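Local coordinates for protein N-(5'-phosphoribosyl)anthranilate isomerase (Thermococcus kodakarensis, PDB 5LHF) that catalyses the isomerisation of N-(5-phospho-beta-D-ribosyl)anthranilate to 1-(2-carboxyphenylamino)-1-deoxy-D-ribulose 5-phosphate, the third of five steps from chorismate to tryptophan, at residues Y23-T27 / E52-Y56. Residues are numbered along the deposited sequence; the frame is centred on the assembly and turned at random.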
# COMPACT_ATOMS: atom_id res chain seq x y z
N TYR A 23 -12.91 9.44 -4.11
CA TYR A 23 -13.04 8.83 -2.80
C TYR A 23 -11.74 8.73 -2.01
O TYR A 23 -11.77 8.94 -0.80
CB TYR A 23 -13.64 7.42 -2.94
CG TYR A 23 -14.99 7.42 -3.63
CD1 TYR A 23 -15.08 7.27 -5.02
CD2 TYR A 23 -16.16 7.59 -2.91
CE1 TYR A 23 -16.31 7.27 -5.65
CE2 TYR A 23 -17.40 7.59 -3.54
CZ TYR A 23 -17.47 7.43 -4.90
OH TYR A 23 -18.70 7.43 -5.52
N ALA A 24 -10.62 8.39 -2.66
CA ALA A 24 -9.43 7.99 -1.92
C ALA A 24 -8.51 9.18 -1.65
O ALA A 24 -8.48 10.15 -2.40
CB ALA A 24 -8.64 6.90 -2.68
N ASP A 25 -7.73 9.07 -0.57
CA ASP A 25 -6.67 10.05 -0.35
C ASP A 25 -5.46 9.83 -1.25
O ASP A 25 -4.69 10.77 -1.46
CB ASP A 25 -6.25 10.00 1.11
CG ASP A 25 -7.40 10.29 2.04
OD1 ASP A 25 -7.88 11.44 1.98
OD2 ASP A 25 -7.82 9.39 2.80
N ALA A 26 -5.29 8.61 -1.77
CA ALA A 26 -4.14 8.27 -2.60
C ALA A 26 -4.50 7.06 -3.44
O ALA A 26 -5.42 6.30 -3.10
CB ALA A 26 -2.88 7.96 -1.77
N THR A 27 -3.77 6.88 -4.52
CA THR A 27 -3.92 5.68 -5.34
C THR A 27 -2.52 5.19 -5.71
O THR A 27 -1.51 5.66 -5.18
CB THR A 27 -4.81 5.98 -6.56
OG1 THR A 27 -5.15 4.74 -7.22
CG2 THR A 27 -4.13 6.93 -7.54
N GLU A 52 -4.93 13.64 -9.85
CA GLU A 52 -5.17 14.82 -9.03
C GLU A 52 -5.06 14.54 -7.53
O GLU A 52 -5.25 15.45 -6.73
CB GLU A 52 -6.54 15.43 -9.38
CG GLU A 52 -6.54 15.99 -10.80
CD GLU A 52 -7.90 16.49 -11.27
OE1 GLU A 52 -7.99 16.96 -12.43
OE2 GLU A 52 -8.88 16.39 -10.48
N ILE A 53 -4.75 13.30 -7.13
CA ILE A 53 -4.34 12.95 -5.77
C ILE A 53 -2.97 12.28 -5.82
O ILE A 53 -2.52 11.89 -6.91
CB ILE A 53 -5.36 12.01 -5.09
CG1 ILE A 53 -5.36 10.64 -5.76
CG2 ILE A 53 -6.77 12.64 -5.06
CD1 ILE A 53 -6.41 9.67 -5.20
N PRO A 54 -2.27 12.12 -4.70
CA PRO A 54 -1.00 11.39 -4.74
C PRO A 54 -1.17 10.01 -5.36
O PRO A 54 -2.11 9.28 -5.03
CB PRO A 54 -0.60 11.30 -3.26
CG PRO A 54 -1.19 12.53 -2.66
CD PRO A 54 -2.52 12.72 -3.37
N ILE A 55 -0.29 9.66 -6.29
CA ILE A 55 -0.36 8.36 -6.93
C ILE A 55 1.00 7.67 -6.78
O ILE A 55 2.02 8.18 -7.25
CB ILE A 55 -0.79 8.46 -8.41
CG1 ILE A 55 -0.79 7.07 -9.07
CG2 ILE A 55 0.04 9.49 -9.19
CD1 ILE A 55 -1.51 7.04 -10.41
N TYR A 56 1.00 6.53 -6.10
CA TYR A 56 2.24 5.80 -5.87
C TYR A 56 2.62 4.97 -7.08
O TYR A 56 1.78 4.28 -7.66
CB TYR A 56 2.09 4.90 -4.64
CG TYR A 56 2.08 5.69 -3.36
CD1 TYR A 56 0.92 6.32 -2.91
CD2 TYR A 56 3.23 5.82 -2.61
CE1 TYR A 56 0.92 7.07 -1.74
CE2 TYR A 56 3.26 6.55 -1.46
CZ TYR A 56 2.10 7.17 -1.01
OH TYR A 56 2.17 7.90 0.16
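I53 points its long branch across the backbone of 23-27, its CD1 coming to 3.5 Å from A24 O and 3.7 Å from A26 C. A chi1 of 68° tucks CG1 in between N and C of its own backbone, and the extended chi2 carries CD1 on past A26 CA. Cutting I53 back to an alanine removes CG1, CG2 and CD1 and would probably leave a gap beside A24 O and A26 C. Next along, P54 brings its ring CD within 3.5 Å of D25 O. Two nearly straight hydrogen bonds then join the chains: T27 N donates to P54 O (3.0 Å), and Y56 N to T27 O (2.8 Å). Between these bonds the T27 and I55 side chains leave the same face of the sheet together, T27 CG2 packing 3.7 Å from I55 CG1, while T27 OG1 turns to a hydrogen bond with I8 O on strand 5-9. On the other face of the sheet, Y56 presents its ring edge to two partners near the ring plane, T27 O at 3.4 Å from CD1 and A26 CB at 3.9 Å from CE1. T27 and I55 pair in parallel on the adjacent strands 26-30 and 55-59 of the eight-stranded TIM barrel, linked through helix 41-50 as a beta-alpha-beta unit.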